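PDB 1I5P: pesticidal crystal protein Cry2Aa, which binds to midgut epithelial cells of dipteran and lepidopteran larvae and promotes their colloidosmotic lysis. Local coordinates for residues L545-V559 against D582-N594. Numbering follows the deposited sequence.
Sequences LYLRVSSIGNSTIRV and DNGARFSDINIGN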
ATOM      1  N   LEU A 545       8.904  -0.713  21.776  1.00 17.41           N
ATOM      2  CA  LEU A 545       7.645  -0.666  21.067  1.00 16.13           C
ATOM      3  C   LEU A 545       7.194   0.773  20.911  1.00 17.23           C
ATOM      4  O   LEU A 545       7.090   1.516  21.894  1.00 16.90           O
ATOM      5  CB  LEU A 545       6.570  -1.456  21.816  1.00 16.48           C
ATOM      6  CG  LEU A 545       5.146  -1.384  21.256  1.00 15.88           C
ATOM      7  CD1 LEU A 545       5.091  -2.041  19.881  1.00 17.42           C
ATOM      8  CD2 LEU A 545       4.191  -2.082  22.216  1.00 15.49           C
ATOM      9  N   TYR A 546       6.945   1.164  19.665  1.00 14.82           N
ATOM     10  CA  TYR A 546       6.473   2.499  19.350  1.00 14.72           C
ATOM     11  C   TYR A 546       5.104   2.371  18.707  1.00 15.95           C
ATOM     12  O   TYR A 546       4.898   1.544  17.820  1.00 13.56           O
ATOM     13  CB  TYR A 546       7.407   3.203  18.357  1.00 17.39           C
ATOM     14  CG  TYR A 546       8.737   3.656  18.916  1.00 18.74           C
ATOM     15  CD1 TYR A 546       9.808   2.773  19.014  1.00 18.96           C
ATOM     16  CD2 TYR A 546       8.926   4.975  19.346  1.00 18.65           C
ATOM     17  CE1 TYR A 546      11.041   3.183  19.522  1.00 21.96           C
ATOM     18  CE2 TYR A 546      10.155   5.396  19.858  1.00 21.82           C
ATOM     19  CZ  TYR A 546      11.208   4.495  19.942  1.00 22.98           C
ATOM     20  OH  TYR A 546      12.418   4.908  20.455  1.00 25.18           O
ATOM     21  N   LEU A 547       4.158   3.177  19.162  1.00 15.04           N
ATOM     22  CA  LEU A 547       2.834   3.155  18.568  1.00 16.40           C
ATOM     23  C   LEU A 547       2.633   4.483  17.873  1.00 15.88           C
ATOM     24  O   LEU A 547       2.727   5.539  18.501  1.00 15.79           O
ATOM     25  CB  LEU A 547       1.742   2.951  19.626  1.00 14.70           C
ATOM     26  CG  LEU A 547       1.725   1.597  20.350  1.00 17.57           C
ATOM     27  CD1 LEU A 547       0.477   1.500  21.208  1.00 14.71           C
ATOM     28  CD2 LEU A 547       1.751   0.457  19.341  1.00 11.11           C
ATOM     29  N   ARG A 548       2.407   4.427  16.565  1.00 15.88           N
ATOM     30  CA  ARG A 548       2.152   5.633  15.797  1.00 16.38           C
ATOM     31  C   ARG A 548       0.653   5.842  15.924  1.00 15.74           C
ATOM     32  O   ARG A 548      -0.140   4.998  15.506  1.00 14.81           O
ATOM     33  CB  ARG A 548       2.550   5.458  14.325  1.00 14.52           C
ATOM     34  CG  ARG A 548       2.161   6.646  13.450  1.00 14.66           C
ATOM     35  CD  ARG A 548       2.960   6.708  12.151  1.00 17.16           C
ATOM     36  NE  ARG A 548       4.362   7.049  12.381  1.00 14.17           N
ATOM     37  CZ  ARG A 548       5.243   7.304  11.417  1.00 14.73           C
ATOM     38  NH1 ARG A 548       4.874   7.260  10.144  1.00 14.04           N
ATOM     39  NH2 ARG A 548       6.499   7.608  11.725  1.00 12.93           N
ATOM     40  N   VAL A 549       0.264   6.961  16.523  1.00 17.62           N
ATOM     41  CA  VAL A 549      -1.147   7.234  16.730  1.00 17.00           C
ATOM     42  C   VAL A 549      -1.496   8.694  16.534  1.00 18.25           C
ATOM     43  O   VAL A 549      -0.623   9.567  16.511  1.00 16.41           O
ATOM     44  CB  VAL A 549      -1.586   6.846  18.165  1.00 17.68           C
ATOM     45  CG1 VAL A 549      -0.984   5.504  18.559  1.00 14.54           C
ATOM     46  CG2 VAL A 549      -1.156   7.935  19.152  1.00 15.24           C
ATOM     47  N   SER A 550      -2.793   8.946  16.410  1.00 17.16           N
ATOM     48  CA  SER A 550      -3.304  10.299  16.267  1.00 18.75           C
ATOM     49  C   SER A 550      -4.441  10.426  17.270  1.00 19.41           C
ATOM     50  O   SER A 550      -5.314   9.560  17.338  1.00 19.22           O
ATOM     51  CB  SER A 550      -3.829  10.546  14.853  1.00 15.94           C
ATOM     52  OG  SER A 550      -4.352  11.861  14.743  1.00 16.15           O
ATOM     53  N   SER A 551      -4.424  11.496  18.052  1.00 20.94           N
ATOM     54  CA  SER A 551      -5.459  11.706  19.051  1.00 24.01           C
ATOM     55  C   SER A 551      -5.754  13.196  19.185  1.00 24.48           C
ATOM     56  O   SER A 551      -5.058  13.913  19.905  1.00 22.39           O
ATOM     57  CB  SER A 551      -5.003  11.132  20.398  1.00 23.92           C
ATOM     58  OG  SER A 551      -6.018  11.247  21.381  1.00 27.20           O
ATOM     59  N   ILE A 552      -6.774  13.661  18.472  1.00 25.78           N
ATOM     60  CA  ILE A 552      -7.149  15.065  18.541  1.00 27.58           C
ATOM     61  C   ILE A 552      -8.029  15.203  19.773  1.00 28.04           C
ATOM     62  O   ILE A 552      -9.237  15.409  19.686  1.00 28.67           O
ATOM     63  CB  ILE A 552      -7.920  15.507  17.291  1.00 26.65           C
ATOM     64  CG1 ILE A 552      -7.243  14.943  16.038  1.00 24.15           C
ATOM     65  CG2 ILE A 552      -7.972  17.028  17.231  1.00 23.26           C
ATOM     66  CD1 ILE A 552      -5.775  15.315  15.909  1.00 21.71           C
ATOM     67  N   GLY A 553      -7.385  15.062  20.923  1.00 30.09           N
ATOM     68  CA  GLY A 553      -8.056  15.126  22.204  1.00 30.45           C
ATOM     69  C   GLY A 553      -7.252  14.215  23.105  1.00 31.72           C
ATOM     70  O   GLY A 553      -6.245  13.656  22.665  1.00 28.67           O
ATOM     71  N   ASN A 554      -7.669  14.058  24.356  1.00 33.58           N
ATOM     72  CA  ASN A 554      -6.939  13.193  25.271  1.00 34.03           C
ATOM     73  C   ASN A 554      -7.400  11.750  25.218  1.00 32.73           C
ATOM     74  O   ASN A 554      -8.582  11.458  25.034  1.00 32.03           O
ATOM     75  CB  ASN A 554      -7.052  13.697  26.706  1.00 38.82           C
ATOM     76  CG  ASN A 554      -6.178  14.897  26.971  1.00 43.30           C
ATOM     77  OD1 ASN A 554      -4.997  14.908  26.631  1.00 46.79           O
ATOM     78  ND2 ASN A 554      -6.755  15.917  27.595  1.00 46.58           N
ATOM     79  N   SER A 555      -6.437  10.854  25.382  1.00 29.73           N
ATOM     80  CA  SER A 555      -6.697   9.430  25.367  1.00 28.38           C
ATOM     81  C   SER A 555      -5.654   8.733  26.231  1.00 25.93           C
ATOM     82  O   SER A 555      -4.609   9.307  26.542  1.00 25.73           O
ATOM     83  CB  SER A 555      -6.647   8.899  23.931  1.00 28.37           C
ATOM     84  OG  SER A 555      -5.435   9.262  23.292  1.00 34.06           O
ATOM     85  N   THR A 556      -5.947   7.501  26.630  1.00 23.62           N
ATOM     86  CA  THR A 556      -5.025   6.738  27.454  1.00 22.23           C
ATOM     87  C   THR A 556      -4.760   5.391  26.798  1.00 21.03           C
ATOM     88  O   THR A 556      -5.691   4.676  26.422  1.00 20.87           O
ATOM     89  CB  THR A 556      -5.597   6.502  28.864  1.00 23.42           C
ATOM     90  OG1 THR A 556      -5.865   7.765  29.484  1.00 25.34           O
ATOM     91  CG2 THR A 556      -4.601   5.722  29.723  1.00 21.01           C
ATOM     92  N   ILE A 557      -3.485   5.050  26.663  1.00 21.02           N
ATOM     93  CA  ILE A 557      -3.103   3.791  26.047  1.00 19.71           C
ATOM     94  C   ILE A 557      -2.581   2.797  27.078  1.00 19.07           C
ATOM     95  O   ILE A 557      -1.706   3.120  27.880  1.00 17.17           O
ATOM     96  CB  ILE A 557      -2.008   4.000  24.978  1.00 19.16           C
ATOM     97  CG1 ILE A 557      -2.459   5.037  23.950  1.00 19.20           C
ATOM     98  CG2 ILE A 557      -1.721   2.685  24.268  1.00 20.45           C
ATOM     99  CD1 ILE A 557      -1.395   5.386  22.933  1.00 20.64           C
ATOM    100  N   ARG A 558      -3.132   1.589  27.053  1.00 20.27           N
ATOM    101  CA  ARG A 558      -2.709   0.528  27.957  1.00 20.67           C
ATOM    102  C   ARG A 558      -2.270  -0.666  27.120  1.00 20.55           C
ATOM    103  O   ARG A 558      -3.085  -1.323  26.467  1.00 18.38           O
ATOM    104  CB  ARG A 558      -3.849   0.124  28.897  1.00 24.87           C
ATOM    105  CG  ARG A 558      -4.130   1.144  30.002  1.00 30.60           C
ATOM    106  CD  ARG A 558      -5.281   0.697  30.892  1.00 34.01           C
ATOM    107  NE  ARG A 558      -5.428   1.546  32.075  1.00 37.64           N
ATOM    108  CZ  ARG A 558      -5.880   2.797  32.060  1.00 38.22           C
ATOM    109  NH1 ARG A 558      -6.243   3.365  30.917  1.00 38.64           N
ATOM    110  NH2 ARG A 558      -5.968   3.479  33.194  1.00 41.19           N
ATOM    111  N   VAL A 559      -0.971  -0.929  27.134  1.00 19.06           N
ATOM    112  CA  VAL A 559      -0.409  -2.029  26.370  1.00 19.06           C
ATOM    113  C   VAL A 559      -0.030  -3.179  27.289  1.00 18.84           C
ATOM    114  O   VAL A 559       0.672  -2.993  28.281  1.00 19.30           O
ATOM    115  CB  VAL A 559       0.843  -1.575  25.588  1.00 18.57           C
ATOM    116  CG1 VAL A 559       1.410  -2.738  24.793  1.00 15.34           C
ATOM    117  CG2 VAL A 559       0.486  -0.421  24.668  1.00 15.20           C
ATOM    118  N   ASP A 582      -2.520  13.743   7.898  1.00 18.00           N
ATOM    119  CA  ASP A 582      -2.923  12.655   7.016  1.00 17.89           C
ATOM    120  C   ASP A 582      -4.419  12.400   7.136  1.00 17.12           C
ATOM    121  O   ASP A 582      -4.868  11.742   8.071  1.00 17.12           O
ATOM    122  CB  ASP A 582      -2.163  11.384   7.411  1.00 18.33           C
ATOM    123  CG  ASP A 582      -2.027  10.399   6.272  1.00 18.76           C
ATOM    124  OD1 ASP A 582      -2.862  10.437   5.344  1.00 17.00           O
ATOM    125  OD2 ASP A 582      -1.081   9.577   6.313  1.00 19.37           O
ATOM    126  N   ASN A 583      -5.186  12.913   6.182  1.00 17.84           N
ATOM    127  CA  ASN A 583      -6.634  12.735   6.186  1.00 17.79           C
ATOM    128  C   ASN A 583      -7.253  13.091   7.544  1.00 18.93           C
ATOM    129  O   ASN A 583      -8.156  12.409   8.028  1.00 17.92           O
ATOM    130  CB  ASN A 583      -6.974  11.289   5.810  1.00 19.47           C
ATOM    131  CG  ASN A 583      -8.453  11.077   5.569  1.00 23.35           C
ATOM    132  OD1 ASN A 583      -9.136  11.951   5.045  1.00 24.90           O
ATOM    133  ND2 ASN A 583      -8.952   9.904   5.942  1.00 22.51           N
ATOM    134  N   GLY A 584      -6.755  14.161   8.159  1.00 19.93           N
ATOM    135  CA  GLY A 584      -7.284  14.582   9.447  1.00 21.74           C
ATOM    136  C   GLY A 584      -6.472  14.117  10.646  1.00 22.43           C
ATOM    137  O   GLY A 584      -6.520  14.733  11.710  1.00 22.38           O
ATOM    138  N   ALA A 585      -5.721  13.033  10.483  1.00 20.63           N
ATOM    139  CA  ALA A 585      -4.911  12.515  11.579  1.00 19.54           C
ATOM    140  C   ALA A 585      -3.564  13.230  11.662  1.00 17.85           C
ATOM    141  O   ALA A 585      -2.975  13.583  10.645  1.00 19.60           O
ATOM    142  CB  ALA A 585      -4.697  11.009  11.407  1.00 17.37           C
ATOM    143  N   ARG A 586      -3.093  13.459  12.882  1.00 17.37           N
ATOM    144  CA  ARG A 586      -1.802  14.103  13.108  1.00 19.86           C
ATOM    145  C   ARG A 586      -1.024  13.144  13.990  1.00 20.77           C
ATOM    146  O   ARG A 586      -1.084  13.213  15.220  1.00 20.13           O
ATOM    147  CB  ARG A 586      -1.978  15.445  13.815  1.00 22.59           C
ATOM    148  CG  ARG A 586      -2.594  16.511  12.938  1.00 28.06           C
ATOM    149  CD  ARG A 586      -2.938  17.734  13.752  1.00 32.75           C
ATOM    150  NE  ARG A 586      -4.260  18.225  13.401  1.00 36.89           N
ATOM    151  CZ  ARG A 586      -4.997  19.004  14.182  1.00 39.34           C
ATOM    152  NH1 ARG A 586      -4.538  19.386  15.368  1.00 40.46           N
ATOM    153  NH2 ARG A 586      -6.198  19.393  13.779  1.00 42.81           N
ATOM    154  N   PHE A 587      -0.290  12.246  13.347  1.00 19.77           N
ATOM    155  CA  PHE A 587       0.447  11.229  14.067  1.00 18.98           C
ATOM    156  C   PHE A 587       1.587  11.702  14.948  1.00 19.89           C
ATOM    157  O   PHE A 587       2.151  12.785  14.774  1.00 18.92           O
ATOM    158  CB  PHE A 587       0.951  10.153  13.085  1.00 16.71           C
ATOM    159  CG  PHE A 587       2.349  10.388  12.563  1.00 16.69           C
ATOM    160  CD1 PHE A 587       3.465  10.078  13.340  1.00 13.85           C
ATOM    161  CD2 PHE A 587       2.550  10.892  11.282  1.00 18.39           C
ATOM    162  CE1 PHE A 587       4.756  10.264  12.848  1.00 14.50           C
ATOM    163  CE2 PHE A 587       3.841  11.083  10.779  1.00 16.41           C
ATOM    164  CZ  PHE A 587       4.943  10.767  11.564  1.00 12.59           C
ATOM    165  N   SER A 588       1.899  10.850  15.912  1.00 19.94           N
ATOM    166  CA  SER A 588       2.992  11.052  16.838  1.00 19.73           C
ATOM    167  C   SER A 588       3.399   9.640  17.218  1.00 18.49           C
ATOM    168  O   SER A 588       2.542   8.765  17.354  1.00 19.13           O
ATOM    169  CB  SER A 588       2.538  11.810  18.080  1.00 19.87           C
ATOM    170  OG  SER A 588       3.647  12.042  18.931  1.00 17.30           O
ATOM    171  N   ASP A 589       4.696   9.405  17.369  1.00 17.92           N
ATOM    172  CA  ASP A 589       5.173   8.083  17.745  1.00 16.96           C
ATOM    173  C   ASP A 589       5.336   8.020  19.253  1.00 16.16           C
ATOM    174  O   ASP A 589       6.157   8.727  19.826  1.00 14.32           O
ATOM    175  CB  ASP A 589       6.500   7.776  17.046  1.00 16.00           C
ATOM    176  CG  ASP A 589       6.347   7.669  15.543  1.00 16.26           C
ATOM    177  OD1 ASP A 589       5.216   7.409  15.086  1.00 15.77           O
ATOM    178  OD2 ASP A 589       7.354   7.835  14.822  1.00 16.70           O
ATOM    179  N   ILE A 590       4.532   7.175  19.888  1.00 17.05           N
ATOM    180  CA  ILE A 590       4.577   7.024  21.333  1.00 17.54           C
ATOM    181  C   ILE A 590       5.482   5.871  21.735  1.00 17.77           C
ATOM    182  O   ILE A 590       5.265   4.725  21.328  1.00 14.77           O
ATOM    183  CB  ILE A 590       3.186   6.735  21.920  1.00 18.86           C
ATOM    184  CG1 ILE A 590       2.127   7.633  21.274  1.00 19.74           C
ATOM    185  CG2 ILE A 590       3.230   6.924  23.429  1.00 19.88           C
ATOM    186  CD1 ILE A 590       2.340   9.126  21.496  1.00 24.03           C
ATOM    187  N   ASN A 591       6.499   6.177  22.533  1.00 18.51           N
ATOM    188  CA  ASN A 591       7.424   5.155  23.009  1.00 18.90           C
ATOM    189  C   ASN A 591       6.740   4.454  24.181  1.00 18.66           C
ATOM    190  O   ASN A 591       6.610   5.014  25.271  1.00 20.80           O
ATOM    191  CB  ASN A 591       8.741   5.808  23.449  1.00 19.26           C
ATOM    192  CG  ASN A 591       9.828   4.788  23.788  1.00 20.56           C
ATOM    193  OD1 ASN A 591      11.009   5.131  23.885  1.00 22.26           O
ATOM    194  ND2 ASN A 591       9.433   3.536  23.974  1.00 17.75           N
ATOM    195  N   ILE A 592       6.278   3.231  23.942  1.00 20.22           N
ATOM    196  CA  ILE A 592       5.594   2.457  24.969  1.00 19.55           C
ATOM    197  C   ILE A 592       6.577   1.830  25.947  1.00 21.05           C
ATOM    198  O   ILE A 592       6.351   1.825  27.153  1.00 21.27           O
ATOM    199  CB  ILE A 592       4.743   1.334  24.346  1.00 17.69           C
ATOM    200  CG1 ILE A 592       3.759   1.927  23.331  1.00 17.67           C
ATOM    201  CG2 ILE A 592       3.996   0.591  25.435  1.00 13.02           C
ATOM    202  CD1 ILE A 592       2.852   3.004  23.903  1.00 14.54           C
ATOM    203  N   GLY A 593       7.670   1.295  25.423  1.00 22.73           N
ATOM    204  CA  GLY A 593       8.656   0.676  26.286  1.00 23.35           C
ATOM    205  C   GLY A 593       9.317  -0.531  25.654  1.00 24.59           C
ATOM    206  O   GLY A 593       9.010  -0.914  24.521  1.00 21.75           O
ATOM    207  N   ASN A 594      10.234  -1.134  26.402  1.00 25.09           N
ATOM    208  CA  ASN A 594      10.964  -2.298  25.944  1.00 25.93           C
ATOM    209  C   ASN A 594      10.139  -3.575  26.067  1.00 25.26           C
ATOM    210  O   ASN A 594       9.499  -3.816  27.088  1.00 25.59           O
ATOM    211  CB  ASN A 594      12.261  -2.429  26.741  1.00 30.64           C
ATOM    212  CG  ASN A 594      13.037  -3.676  26.384  1.00 35.84           C
ATOM    213  OD1 ASN A 594      12.788  -4.754  26.929  1.00 39.00           O
ATOM    214  ND2 ASN A 594      13.975  -3.543  25.455  1.00 37.80           N
TER
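R548 runs alongside D589 of strand 588-594, its partner in a non-hydrogen-bonded antiparallel pair, and over the ring of F587. Its CB already lies 3.4 Å from D589 OD1, and CG, 3.5 Å from that oxygen, also touches F587 CD1. CD then makes a CH-pi contact over the phenyl face, before a bend at chi3 (-70°) lays the guanidinium flat on the ring, the planes 24° apart. This is a cation-pi stack, with CZ 3.7 Å from the F587 ring centroid. At its edge the group grips the nearly coplanar D589 carboxylate side-on: NE bonds OD1 at 2.9 Å and NH2 bonds OD2 at 3.2 Å, both nearly straight and using syn lone pairs. These paired bonds, with S260 O on NH2, hold the guanidinium in place while F587 lies on one face.

On the other side of the sheet, I592 sets CG1 3.6 Å from L547 CG. A classic beta bulge puts two residues opposite L545: its N bonds G593 O and its O accepts I592 N-H. Farther along, S550 OG accepts a hydrogen bond from the R586 backbone N-H, 2.8 Å from OG to N.

In the C-terminal beta sandwich, strand 617-626 flanks 541-550 opposite 585-597, and I590 and I592 meet strand 564-571 of the second sheet. D589 OD2 also makes a salt bridge with K263 and a hydrogen bond with Y264, just after helix 238-259.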